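Local coordinates for protein cyclopenase asqI (Emericella nidulans, PDB 5YY3) that catalyses the zinc-dependent ring contraction of 4'-methoxycyclopenin to 4'-methoxyviridicatin, with loss of methyl isocyanate, in aspoquinolone biosynthesis, at residues G169-S174 with E457-L462; N249-I254 with A387-C392; A417-V422 with Y633-S638; L489-F494 with C577-D582. All coordinates share one frame; numbering follows the deposited sequence.

Contact 1: residues G169-S174 with E457-L462; sequences GHALLS and ESKAKL
K459 reaches across from the segment E457-L462 and lays its chain against the short 3-10 turn of A171-L173. Its ammonium donates a hydrogen bond to the backbone carbonyl of A171, with NZ 3.1 Å from A171 O. NZ comes in from above the carbonyl plane, 50° out of it. S174 N, which closes the turn by bonding to the same oxygen, comes from the opposite face. A171 O is thus gripped by two donors. K459 CE lies 3.4 Å from A171 O, and K459 CD approaches L172 O at 4.0 Å. A bend at chi4 (57°) turns NZ out of the line of the chain, and K459 NZ also packs on S174 CB at 3.4 Å. A salt bridge to E160 is a further partner of this ammonium. The contact joins the helical, hemocyanin-like metal-binding domain to the Ig-like domain, where residues 457-460 lead into strand 461-475. S174 and S458 meet at the start of helix 174-177. Both hydroxyls hydrogen-bond to D178, but their mutual spacing in the model is too short to trust. The tight part is the lysine end, against A171 O and S174 CB. The side chains of A171 and L172 are looser and partly exposed. A171 CB stays 4.5 Å from K459 NZ. L172 CB points away from the loop, though L172 CD2 comes back to 4.5 Å from K459 CE; L172 also packs on A164 of a neighbouring subunit. K461, at the start of strand 461-475, is salt-bridged to E457, D179 and D181.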
loop_
_atom_site.group_PDB
_atom_site.type_symbol
_atom_site.label_atom_id
_atom_site.label_comp_id
_atom_site.label_asym_id
_atom_site.label_seq_id
_atom_site.Cartn_x
_atom_site.Cartn_y
_atom_site.Cartn_z
ATOM N N GLY A 169 -3.558 -9.837 -2.651
ATOM C CA GLY A 169 -4.764 -10.242 -3.350
ATOM C C GLY A 169 -6.044 -9.796 -2.668
ATOM O O GLY A 169 -6.232 -8.611 -2.376
ATOM N N HIS A 170 -6.926 -10.757 -2.404
ATOM C CA HIS A 170 -8.182 -10.476 -1.736
ATOM C C HIS A 170 -8.168 -11.001 -0.293
ATOM O O HIS A 170 -9.203 -11.411 0.235
ATOM C CB HIS A 170 -9.351 -11.096 -2.516
ATOM C CG HIS A 170 -9.659 -10.407 -3.813
ATOM N ND1 HIS A 170 -9.132 -10.818 -5.021
ATOM C CD2 HIS A 170 -10.459 -9.348 -4.092
ATOM C CE1 HIS A 170 -9.589 -10.036 -5.986
ATOM N NE2 HIS A 170 -10.399 -9.137 -5.449
ATOM N N ALA A 171 -6.997 -10.993 0.346
ATOM C CA ALA A 171 -6.893 -11.490 1.718
ATOM C C ALA A 171 -7.753 -10.674 2.688
ATOM O O ALA A 171 -8.260 -11.208 3.677
ATOM C CB ALA A 171 -5.449 -11.495 2.177
ATOM N N LEU A 172 -7.922 -9.386 2.415
ATOM C CA LEU A 172 -8.699 -8.550 3.319
ATOM C C LEU A 172 -10.155 -9.018 3.431
ATOM O O LEU A 172 -10.807 -8.787 4.461
ATOM C CB LEU A 172 -8.636 -7.081 2.878
ATOM C CG LEU A 172 -7.322 -6.336 3.188
ATOM C CD1 LEU A 172 -7.392 -4.875 2.732
ATOM C CD2 LEU A 172 -6.960 -6.422 4.678
ATOM N N LEU A 173 -10.651 -9.679 2.387
ATOM C CA LEU A 173 -12.052 -10.135 2.323
ATOM C C LEU A 173 -12.295 -11.409 3.130
ATOM O O LEU A 173 -13.407 -11.933 3.190
ATOM C CB LEU A 173 -12.459 -10.387 0.879
ATOM C CG LEU A 173 -12.448 -9.119 0.026
ATOM C CD1 LEU A 173 -12.938 -9.431 -1.396
ATOM C CD2 LEU A 173 -13.317 -8.060 0.706
ATOM N N SER A 174 -11.233 -11.916 3.727
ATOM C CA SER A 174 -11.299 -13.083 4.585
ATOM C C SER A 174 -12.443 -13.015 5.618
ATOM O O SER A 174 -13.077 -14.028 5.899
ATOM C CB SER A 174 -9.908 -13.258 5.245
ATOM O OG SER A 174 -10.001 -13.634 6.597
ATOM N N GLU A 457 -13.704 -17.742 12.304
ATOM C CA GLU A 457 -13.778 -16.478 11.567
ATOM C C GLU A 457 -12.438 -15.749 11.602
ATOM O O GLU A 457 -11.589 -16.031 12.445
ATOM C CB GLU A 457 -14.883 -15.583 12.137
ATOM C CG GLU A 457 -16.264 -16.208 12.075
ATOM C CD GLU A 457 -17.352 -15.275 12.575
ATOM O OE1 GLU A 457 -17.132 -14.554 13.564
ATOM O OE2 GLU A 457 -18.439 -15.267 11.978
ATOM N N SER A 458 -12.238 -14.816 10.677
ATOM C CA SER A 458 -10.983 -14.069 10.653
ATOM C C SER A 458 -11.200 -12.601 10.336
ATOM O O SER A 458 -12.163 -12.248 9.653
ATOM C CB SER A 458 -10.011 -14.686 9.648
ATOM O OG SER A 458 -10.610 -14.802 8.365
ATOM N N LYS A 459 -10.309 -11.766 10.880
ATOM C CA LYS A 459 -10.170 -10.346 10.544
ATOM C C LYS A 459 -11.301 -9.444 11.062
ATOM O O LYS A 459 -11.033 -8.354 11.551
ATOM C CB LYS A 459 -10.013 -10.178 9.023
ATOM C CG LYS A 459 -8.684 -10.738 8.478
ATOM C CD LYS A 459 -8.216 -9.963 7.233
ATOM C CE LYS A 459 -6.881 -10.483 6.695
ATOM N NZ LYS A 459 -6.917 -11.951 6.354
ATOM N N ALA A 460 -12.550 -9.893 10.951
ATOM C CA ALA A 460 -13.700 -9.134 11.454
ATOM C C ALA A 460 -14.980 -9.974 11.420
ATOM O O ALA A 460 -15.016 -11.047 10.818
ATOM C CB ALA A 460 -13.902 -7.850 10.646
ATOM N N LYS A 461 -16.007 -9.481 12.104
ATOM C CA LYS A 461 -17.368 -9.980 11.968
ATOM C C LYS A 461 -18.234 -8.822 11.494
ATOM O O LYS A 461 -18.460 -7.882 12.256
ATOM C CB LYS A 461 -17.911 -10.531 13.291
ATOM C CG LYS A 461 -19.366 -11.012 13.218
ATOM C CD LYS A 461 -19.483 -12.249 12.322
ATOM C CE LYS A 461 -20.901 -12.789 12.261
ATOM N NZ LYS A 461 -20.948 -14.168 11.683
ATOM N N LEU A 462 -18.693 -8.871 10.249
ATOM C CA LEU A 462 -19.491 -7.780 9.696
ATOM C C LEU A 462 -20.878 -7.779 10.337
ATOM O O LEU A 462 -21.383 -8.813 10.779
ATOM C CB LEU A 462 -19.601 -7.898 8.179
ATOM C CG LEU A 462 -20.409 -6.790 7.480
ATOM C CD1 LEU A 462 -19.761 -5.428 7.699
ATOM C CD2 LEU A 462 -20.584 -7.059 5.989
#

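Contact 2: residues N249-I254 with A387-C392; sequences NGYAPI and APRDPC
The N-terminus of helix 391-410, in the hemocyanin-like metal-binding domain, is where Y251 packs against D390 and P391. D390 is the N-cap residue of this helix. Its OD1 accepts from C392 N at 3.0 Å, a nearly straight bond of 165° that meets the carboxylate from above its plane. The same oxygen is hydrogen-bonded to the hydroxyl of Y264. The carboxylate is stacked on the Y251 ring, the two planes 27° apart. D390 CG sits over one face, offset toward the rim, and D390 OD2 is 3.4 Å from Y251 CD2. The backbone joins in through a CH-pi contact, with D390 CA 4.1 Å from the ring centroid and over the face. P253 N covers the opposite face, also toward the rim. P391 crosses the tyrosine at about a right angle and brings CD to 3.6 Å from Y251 CD1. Y251 CG stands anti to the backbone N (chi1 165°), 3.8 Å from D390 OD1. At the far end of the ring Y251 OH touches R389 CB at 3.5 Å. R389 runs extended from CG to NE. Its guanidinium is salt-bridged to D178 and bonded to the carbonyl of M456. The R389 side chain is about 8 Å from that of H186, a zinc ligand. Beside the guanidinium lies I254, whose CD1 is 4.1 Å from R389 NH1.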
loop_
_atom_site.group_PDB
_atom_site.type_symbol
_atom_site.label_atom_id
_atom_site.label_comp_id
_atom_site.label_asym_id
_atom_site.label_seq_id
_atom_site.Cartn_x
_atom_site.Cartn_y
_atom_site.Cartn_z
ATOM N N ASN A 249 -2.267 -16.068 -5.909
ATOM C CA ASN A 249 -2.095 -15.666 -4.514
ATOM C C ASN A 249 -1.959 -16.794 -3.495
ATOM O O ASN A 249 -1.406 -16.592 -2.399
ATOM C CB ASN A 249 -3.244 -14.762 -4.099
ATOM C CG ASN A 249 -3.135 -13.410 -4.732
ATOM O OD1 ASN A 249 -2.048 -12.843 -4.802
ATOM N ND2 ASN A 249 -4.240 -12.908 -5.257
ATOM N N GLY A 250 -2.457 -17.977 -3.823
ATOM C CA GLY A 250 -2.287 -19.079 -2.892
ATOM C C GLY A 250 -3.185 -18.892 -1.684
ATOM O O GLY A 250 -3.662 -17.800 -1.412
ATOM N N TYR A 251 -3.423 -19.960 -0.944
ATOM C CA TYR A 251 -4.431 -19.901 0.089
ATOM C C TYR A 251 -4.057 -20.768 1.266
ATOM O O TYR A 251 -3.573 -21.887 1.091
ATOM C CB TYR A 251 -5.789 -20.337 -0.485
ATOM C CG TYR A 251 -6.830 -20.663 0.557
ATOM C CD1 TYR A 251 -7.396 -19.660 1.328
ATOM C CD2 TYR A 251 -7.258 -21.969 0.760
ATOM C CE1 TYR A 251 -8.355 -19.940 2.271
ATOM C CE2 TYR A 251 -8.229 -22.261 1.708
ATOM C CZ TYR A 251 -8.769 -21.235 2.458
ATOM O OH TYR A 251 -9.719 -21.486 3.415
ATOM N N ALA A 252 -4.307 -20.262 2.465
ATOM C CA ALA A 252 -4.123 -21.056 3.662
ATOM C C ALA A 252 -5.345 -20.936 4.558
ATOM O O ALA A 252 -5.708 -19.829 4.951
ATOM C CB ALA A 252 -2.870 -20.604 4.402
ATOM N N PRO A 253 -5.982 -22.072 4.898
ATOM C CA PRO A 253 -7.156 -22.021 5.782
ATOM C C PRO A 253 -6.803 -21.333 7.110
ATOM O O PRO A 253 -5.622 -21.368 7.469
ATOM C CB PRO A 253 -7.514 -23.504 5.987
ATOM C CG PRO A 253 -6.848 -24.230 4.890
ATOM C CD PRO A 253 -5.617 -23.450 4.541
ATOM N N ILE A 254 -7.763 -20.710 7.800
ATOM C CA ILE A 254 -7.434 -20.075 9.085
ATOM C C ILE A 254 -6.862 -21.105 10.028
ATOM O O ILE A 254 -7.360 -22.236 10.107
ATOM C CB ILE A 254 -8.611 -19.432 9.813
ATOM C CG1 ILE A 254 -9.725 -19.066 8.866
ATOM C CG2 ILE A 254 -8.138 -18.209 10.605
ATOM C CD1 ILE A 254 -10.773 -18.361 9.600
ATOM N N ALA A 387 -15.740 -24.428 1.251
ATOM C CA ALA A 387 -15.582 -23.873 -0.090
ATOM C C ALA A 387 -15.678 -22.329 -0.131
ATOM O O ALA A 387 -14.808 -21.685 -0.740
ATOM C CB ALA A 387 -16.601 -24.489 -1.034
ATOM N N PRO A 388 -16.718 -21.723 0.506
ATOM C CA PRO A 388 -16.779 -20.252 0.466
ATOM C C PRO A 388 -15.541 -19.550 1.032
ATOM O O PRO A 388 -15.309 -18.385 0.704
ATOM C CB PRO A 388 -18.009 -19.920 1.330
ATOM C CG PRO A 388 -18.855 -21.126 1.263
ATOM C CD PRO A 388 -17.913 -22.297 1.159
ATOM N N ARG A 389 -14.754 -20.237 1.851
ATOM C CA ARG A 389 -13.586 -19.614 2.459
ATOM C C ARG A 389 -12.472 -19.394 1.438
ATOM O O ARG A 389 -11.672 -18.466 1.557
ATOM C CB ARG A 389 -13.045 -20.467 3.603
ATOM C CG ARG A 389 -14.069 -20.969 4.594
ATOM C CD ARG A 389 -13.399 -21.875 5.621
ATOM N NE ARG A 389 -14.365 -22.258 6.637
ATOM C CZ ARG A 389 -14.621 -21.545 7.729
ATOM N NH1 ARG A 389 -13.955 -20.424 7.957
ATOM N NH2 ARG A 389 -15.536 -21.956 8.601
ATOM N N ASP A 390 -12.431 -20.262 0.434
ATOM C CA ASP A 390 -11.321 -20.336 -0.518
ATOM C C ASP A 390 -11.548 -19.444 -1.754
ATOM O O ASP A 390 -12.573 -19.565 -2.424
ATOM C CB ASP A 390 -11.149 -21.796 -0.929
ATOM C CG ASP A 390 -9.832 -22.073 -1.629
ATOM O OD1 ASP A 390 -9.282 -21.151 -2.277
ATOM O OD2 ASP A 390 -9.372 -23.239 -1.542
ATOM N N PRO A 391 -10.599 -18.541 -2.055
ATOM C CA PRO A 391 -10.787 -17.653 -3.213
ATOM C C PRO A 391 -10.865 -18.393 -4.548
ATOM O O PRO A 391 -11.458 -17.851 -5.490
ATOM C CB PRO A 391 -9.547 -16.749 -3.176
ATOM C CG PRO A 391 -9.104 -16.776 -1.754
ATOM C CD PRO A 391 -9.374 -18.203 -1.303
ATOM N N CYS A 392 -10.297 -19.593 -4.664
ATOM C CA CYS A 392 -10.408 -20.276 -5.959
ATOM C C CYS A 392 -11.872 -20.622 -6.279
ATOM O O CYS A 392 -12.263 -20.644 -7.446
ATOM C CB CYS A 392 -9.524 -21.534 -6.022
ATOM S SG CYS A 392 -10.037 -22.971 -5.056
#

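Contact 3: residues A417-V422 with Y633-S638; sequences AHRAEV and YPFITS
The ring of F635 carries R419 on one face. R419 CB stands over the ring centre, 3.5 Å from the centroid and 7° off the normal, a close CH-pi contact. F635 CE1 in turn lies over one face of the R419 guanidinium, toward its rim. R419 NH2 is 3.5 Å from F635 CE1. The two planes are turned 45° from each other, so they do not stack flat. In R419, chi1 (59°) puts CG between the backbone N and the carbonyl carbon, and a bend at chi3 turns NE back toward the ring. R419 NH1 approaches P634 CD at 4.2 Å. P634 and F635 are the central residues of a type I beta turn from Y633 to I636, closed by I636 N bonding to Y633 O at 3.1 Å. The turn leads into strand 636-644. The facing segment is the loop that runs from helix 391-410 into strand 422-431, with an inverse gamma turn centred on E421. Strand 571-580 bonds through its A579 backbone to both A420 and F635, and A579 also packs on A420 and V422. The backbone side of the contact is looser. A420 O is 3.8 Å from F635 CB, and V422 O is likewise 3.8 Å from F635 CA. P634 touches V423 at the start of strand 422-431, and V422 touches V473 of strand 461-475.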
loop_
_atom_site.group_PDB
_atom_site.type_symbol
_atom_site.label_atom_id
_atom_site.label_comp_id
_atom_site.label_asym_id
_atom_site.label_seq_id
_atom_site.Cartn_x
_atom_site.Cartn_y
_atom_site.Cartn_z
ATOM N N ALA A 417 -43.990 -6.801 -19.330
ATOM C CA ALA A 417 -44.820 -8.003 -19.493
ATOM C C ALA A 417 -45.626 -8.445 -18.260
ATOM O O ALA A 417 -46.706 -9.007 -18.399
ATOM C CB ALA A 417 -43.951 -9.149 -19.958
ATOM N N HIS A 418 -45.118 -8.210 -17.058
ATOM C CA HIS A 418 -45.854 -8.624 -15.868
ATOM C C HIS A 418 -45.994 -7.471 -14.861
ATOM O O HIS A 418 -46.002 -7.697 -13.647
ATOM C CB HIS A 418 -45.172 -9.829 -15.215
ATOM C CG HIS A 418 -44.981 -10.994 -16.138
ATOM N ND1 HIS A 418 -45.963 -11.935 -16.365
ATOM C CD2 HIS A 418 -43.913 -11.382 -16.883
ATOM C CE1 HIS A 418 -45.511 -12.848 -17.209
ATOM N NE2 HIS A 418 -44.272 -12.533 -17.538
ATOM N N ARG A 419 -46.099 -6.247 -15.378
ATOM C CA ARG A 419 -46.284 -5.059 -14.543
ATOM C C ARG A 419 -47.561 -5.142 -13.692
ATOM O O ARG A 419 -48.601 -5.574 -14.172
ATOM C CB ARG A 419 -46.344 -3.786 -15.417
ATOM C CG ARG A 419 -47.484 -3.778 -16.470
ATOM C CD ARG A 419 -47.996 -2.377 -16.816
ATOM N NE ARG A 419 -47.095 -1.606 -17.677
ATOM C CZ ARG A 419 -47.101 -0.269 -17.782
ATOM N NH1 ARG A 419 -47.959 0.470 -17.071
ATOM N NH2 ARG A 419 -46.230 0.339 -18.589
ATOM N N ALA A 420 -47.487 -4.722 -12.434
ATOM C CA ALA A 420 -48.702 -4.526 -11.648
ATOM C C ALA A 420 -49.319 -3.180 -12.011
ATOM O O ALA A 420 -48.601 -2.224 -12.311
ATOM C CB ALA A 420 -48.412 -4.593 -10.161
ATOM N N GLU A 421 -50.650 -3.105 -11.986
ATOM C CA GLU A 421 -51.348 -1.870 -12.313
ATOM C C GLU A 421 -51.286 -0.940 -11.108
ATOM O O GLU A 421 -52.241 -0.787 -10.329
ATOM C CB GLU A 421 -52.789 -2.152 -12.729
ATOM C CG GLU A 421 -52.981 -2.425 -14.228
ATOM C CD GLU A 421 -54.318 -3.090 -14.521
ATOM O OE1 GLU A 421 -54.456 -4.289 -14.197
ATOM O OE2 GLU A 421 -55.233 -2.422 -15.061
ATOM N N VAL A 422 -50.142 -0.293 -10.980
ATOM C CA VAL A 422 -49.829 0.441 -9.782
ATOM C C VAL A 422 -48.809 1.517 -10.130
ATOM O O VAL A 422 -48.075 1.393 -11.110
ATOM C CB VAL A 422 -49.322 -0.547 -8.695
ATOM C CG1 VAL A 422 -47.921 -0.186 -8.170
ATOM C CG2 VAL A 422 -50.332 -0.671 -7.598
ATOM N N TYR A 633 -42.373 4.043 -17.114
ATOM C CA TYR A 633 -42.420 2.809 -16.310
ATOM C C TYR A 633 -42.830 3.119 -14.882
ATOM O O TYR A 633 -41.998 3.105 -13.985
ATOM C CB TYR A 633 -41.065 2.078 -16.322
ATOM C CG TYR A 633 -40.507 1.861 -17.716
ATOM C CD1 TYR A 633 -40.973 0.821 -18.516
ATOM C CD2 TYR A 633 -39.530 2.701 -18.236
ATOM C CE1 TYR A 633 -40.479 0.617 -19.798
ATOM C CE2 TYR A 633 -39.036 2.511 -19.521
ATOM C CZ TYR A 633 -39.514 1.466 -20.293
ATOM O OH TYR A 633 -39.027 1.254 -21.565
ATOM N N PRO A 634 -44.124 3.391 -14.665
ATOM C CA PRO A 634 -44.577 3.919 -13.371
ATOM C C PRO A 634 -44.576 2.850 -12.287
ATOM O O PRO A 634 -44.625 3.173 -11.099
ATOM C CB PRO A 634 -46.011 4.408 -13.666
ATOM C CG PRO A 634 -46.165 4.344 -15.185
ATOM C CD PRO A 634 -45.226 3.277 -15.639
ATOM N N PHE A 635 -44.526 1.591 -12.711
ATOM C CA PHE A 635 -44.475 0.425 -11.822
ATOM C C PHE A 635 -43.019 0.073 -11.392
ATOM O O PHE A 635 -42.772 -0.959 -10.751
ATOM C CB PHE A 635 -45.132 -0.782 -12.528
ATOM C CG PHE A 635 -44.436 -1.166 -13.804
ATOM C CD1 PHE A 635 -44.652 -0.443 -14.969
ATOM C CD2 PHE A 635 -43.528 -2.212 -13.827
ATOM C CE1 PHE A 635 -43.988 -0.766 -16.141
ATOM C CE2 PHE A 635 -42.860 -2.539 -14.985
ATOM C CZ PHE A 635 -43.091 -1.818 -16.149
ATOM N N ILE A 636 -42.073 0.927 -11.777
ATOM C CA ILE A 636 -40.676 0.838 -11.343
ATOM C C ILE A 636 -40.301 2.169 -10.715
ATOM O O ILE A 636 -40.732 3.232 -11.184
ATOM C CB ILE A 636 -39.693 0.532 -12.516
ATOM C CG1 ILE A 636 -39.857 -0.910 -13.018
ATOM C CG2 ILE A 636 -38.239 0.769 -12.092
ATOM C CD1 ILE A 636 -39.247 -1.163 -14.412
ATOM N N THR A 637 -39.524 2.119 -9.641
ATOM C CA THR A 637 -38.954 3.333 -9.086
ATOM C C THR A 637 -37.559 3.032 -8.541
ATOM O O THR A 637 -37.205 1.873 -8.308
ATOM C CB THR A 637 -39.842 3.924 -7.985
ATOM O OG1 THR A 637 -39.486 5.300 -7.769
ATOM C CG2 THR A 637 -39.702 3.136 -6.686
ATOM N N SER A 638 -36.758 4.071 -8.357
ATOM C CA SER A 638 -35.392 3.880 -7.893
ATOM C C SER A 638 -34.925 5.111 -7.164
ATOM O O SER A 638 -35.464 6.205 -7.355
ATOM C CB SER A 638 -34.445 3.555 -9.056
ATOM O OG SER A 638 -34.293 4.669 -9.905
#

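Contact 4: residues L489-F494 with C577-D582; sequences LTLRLF and CIATDD
R492 and D582 reach toward each other tip to tip and form a salt bridge, R492 NH2 to D582 OD2 3.0 Å. The bonds of NH2 to both carboxylate oxygens are weak. The guanidinium and carboxylate planes stand 67° apart. A straighter bond fixes the arginine: R492 NE donates to T580 OG1 at 3.0 Å and 171°, with OG1 in the guanidinium plane. T580 OG1 is turned between its own backbone N and carbonyl carbon (chi1 59°), and from there it also bonds to D582 OD1 at 2.9 Å. R492 is extended from CG to NE and lies side by side with I578, with R492 CB 3.7 Å from I578 CG2. R492 NH1 is salt-bridged to D598. T490 OG1 is 3.1 Å from D582 OD2, and T490 CG2 lies over one face of the guanidinium. T490, R492, I578 and T580 share one face of the sheet; D582, from the loop that follows, reaches over it. The opposite face is apolar: L491 CD2 packs on A579 CB at 3.9 Å, and L491 CB meets C577 SG at 4.1 Å. Hydrogen-bonded pairs T490-T580 and R492-I578 knit the strands into an antiparallel ladder of the Ig-like domain. Strand 508-517 flanks 487-497 on its other edge, and strand 636-644 flanks 571-580. W469 of strand 461-475 and L424 of strand 422-431 cover the apolar face.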
loop_
_atom_site.group_PDB
_atom_site.type_symbol
_atom_site.label_atom_id
_atom_site.label_comp_id
_atom_site.label_asym_id
_atom_site.label_seq_id
_atom_site.Cartn_x
_atom_site.Cartn_y
_atom_site.Cartn_z
ATOM N N LEU A 489 -50.313 -7.387 -5.351
ATOM C CA LEU A 489 -49.113 -7.264 -6.177
ATOM C C LEU A 489 -47.883 -7.627 -5.356
ATOM O O LEU A 489 -47.962 -7.792 -4.148
ATOM C CB LEU A 489 -49.007 -5.848 -6.745
ATOM C CG LEU A 489 -48.992 -4.820 -5.621
ATOM C CD1 LEU A 489 -47.607 -4.218 -5.416
ATOM C CD2 LEU A 489 -50.061 -3.753 -5.830
ATOM N N THR A 490 -46.758 -7.780 -6.029
ATOM C CA THR A 490 -45.517 -8.135 -5.356
ATOM C C THR A 490 -44.465 -7.058 -5.614
ATOM O O THR A 490 -44.255 -6.638 -6.759
ATOM C CB THR A 490 -44.990 -9.512 -5.820
ATOM O OG1 THR A 490 -45.927 -10.531 -5.457
ATOM C CG2 THR A 490 -43.626 -9.833 -5.172
ATOM N N LEU A 491 -43.840 -6.592 -4.531
ATOM C CA LEU A 491 -42.775 -5.591 -4.604
ATOM C C LEU A 491 -41.433 -6.305 -4.569
ATOM O O LEU A 491 -41.176 -7.105 -3.663
ATOM C CB LEU A 491 -42.873 -4.591 -3.451
ATOM C CG LEU A 491 -44.090 -3.672 -3.414
ATOM C CD1 LEU A 491 -44.003 -2.782 -2.209
ATOM C CD2 LEU A 491 -44.172 -2.841 -4.685
ATOM N N ARG A 492 -40.585 -6.019 -5.554
ATOM C CA ARG A 492 -39.282 -6.658 -5.642
ATOM C C ARG A 492 -38.161 -5.635 -5.511
ATOM O O ARG A 492 -38.018 -4.748 -6.362
ATOM C CB ARG A 492 -39.151 -7.419 -6.963
ATOM C CG ARG A 492 -40.288 -8.376 -7.211
ATOM C CD ARG A 492 -40.236 -8.922 -8.612
ATOM N NE ARG A 492 -41.300 -9.887 -8.816
ATOM C CZ ARG A 492 -41.173 -11.189 -8.612
ATOM N NH1 ARG A 492 -40.007 -11.681 -8.216
ATOM N NH2 ARG A 492 -42.207 -11.991 -8.814
ATOM N N LEU A 493 -37.371 -5.770 -4.453
ATOM C CA LEU A 493 -36.320 -4.803 -4.147
ATOM C C LEU A 493 -34.904 -5.337 -4.413
ATOM O O LEU A 493 -34.521 -6.409 -3.917
ATOM C CB LEU A 493 -36.421 -4.360 -2.685
ATOM C CG LEU A 493 -35.262 -3.510 -2.156
ATOM C CD1 LEU A 493 -35.303 -2.111 -2.702
ATOM C CD2 LEU A 493 -35.231 -3.502 -0.641
ATOM N N PHE A 494 -34.144 -4.564 -5.189
ATOM C CA PHE A 494 -32.750 -4.838 -5.498
ATOM C C PHE A 494 -31.882 -3.607 -5.213
ATOM O O PHE A 494 -32.358 -2.460 -5.294
ATOM C CB PHE A 494 -32.585 -5.236 -6.969
ATOM C CG PHE A 494 -33.176 -6.581 -7.332
ATOM C CD1 PHE A 494 -34.539 -6.717 -7.578
ATOM C CD2 PHE A 494 -32.352 -7.697 -7.490
ATOM C CE1 PHE A 494 -35.082 -7.947 -7.937
ATOM C CE2 PHE A 494 -32.881 -8.932 -7.855
ATOM C CZ PHE A 494 -34.254 -9.062 -8.080
ATOM N N CYS A 577 -37.002 -0.828 -7.233
ATOM C CA CYS A 577 -38.203 -1.521 -6.819
ATOM C C CYS A 577 -39.141 -1.639 -8.010
ATOM O O CYS A 577 -39.463 -0.652 -8.679
ATOM C CB CYS A 577 -38.893 -0.804 -5.651
ATOM S SG CYS A 577 -40.205 -1.842 -4.889
ATOM N N ILE A 578 -39.553 -2.864 -8.295
ATOM C CA ILE A 578 -40.523 -3.095 -9.352
ATOM C C ILE A 578 -41.776 -3.735 -8.742
ATOM O O ILE A 578 -41.687 -4.538 -7.805
ATOM C CB ILE A 578 -39.926 -3.981 -10.496
ATOM C CG1 ILE A 578 -40.949 -4.200 -11.618
ATOM C CG2 ILE A 578 -39.416 -5.315 -9.974
ATOM C CD1 ILE A 578 -40.361 -4.896 -12.838
ATOM N N ALA A 579 -42.947 -3.345 -9.237
ATOM C CA ALA A 579 -44.184 -3.989 -8.806
ATOM C C ALA A 579 -44.681 -4.935 -9.893
ATOM O O ALA A 579 -44.930 -4.528 -11.031
ATOM C CB ALA A 579 -45.257 -2.942 -8.460
ATOM N N THR A 580 -44.816 -6.209 -9.556
ATOM C CA THR A 580 -45.318 -7.151 -10.540
ATOM C C THR A 580 -46.684 -7.696 -10.154
ATOM O O THR A 580 -47.024 -7.799 -8.971
ATOM C CB THR A 580 -44.332 -8.338 -10.761
ATOM O OG1 THR A 580 -44.100 -9.031 -9.527
ATOM C CG2 THR A 580 -43.013 -7.833 -11.311
ATOM N N ASP A 581 -47.471 -8.008 -11.174
ATOM C CA ASP A 581 -48.633 -8.876 -11.020
ATOM C C ASP A 581 -48.227 -10.309 -11.304
ATOM O O ASP A 581 -47.888 -10.636 -12.431
ATOM C CB ASP A 581 -49.762 -8.476 -11.970
ATOM C CG ASP A 581 -50.979 -9.372 -11.830
ATOM O OD1 ASP A 581 -51.309 -9.767 -10.689
ATOM O OD2 ASP A 581 -51.596 -9.692 -12.869
ATOM N N ASP A 582 -48.277 -11.157 -10.284
ATOM C CA ASP A 582 -47.823 -12.541 -10.410
ATOM C C ASP A 582 -48.956 -13.563 -10.575
ATOM O O ASP A 582 -48.701 -14.766 -10.571
ATOM C CB ASP A 582 -46.972 -12.912 -9.193
ATOM C CG ASP A 582 -45.662 -12.138 -9.138
ATOM O OD1 ASP A 582 -45.198 -11.672 -10.205
ATOM O OD2 ASP A 582 -45.101 -12.001 -8.029
#

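Contacts 1 and 2 touch, with I254 against E457 and S458, and both lean on D178. Contacts 3 and 4 touch too, far from the first pair, with contacts 2 and 3 about 42 Å apart between centres. Probable backbone hydrogen bonds join them, A579 to F635 and D581 to H418; strands 571-580 and 636-644 are neighbours in the sheet. All four are mainly buried, but each keeps partly exposed residues. Contact 1 spans two domains and relies on a lysine. Contact 2 stays inside the metal-binding domain and relies on ring packing over a helix cap. Contact 3 is arginine on phenylalanine at the sheet's end, and contact 4 is a regular strand pair with a polar network.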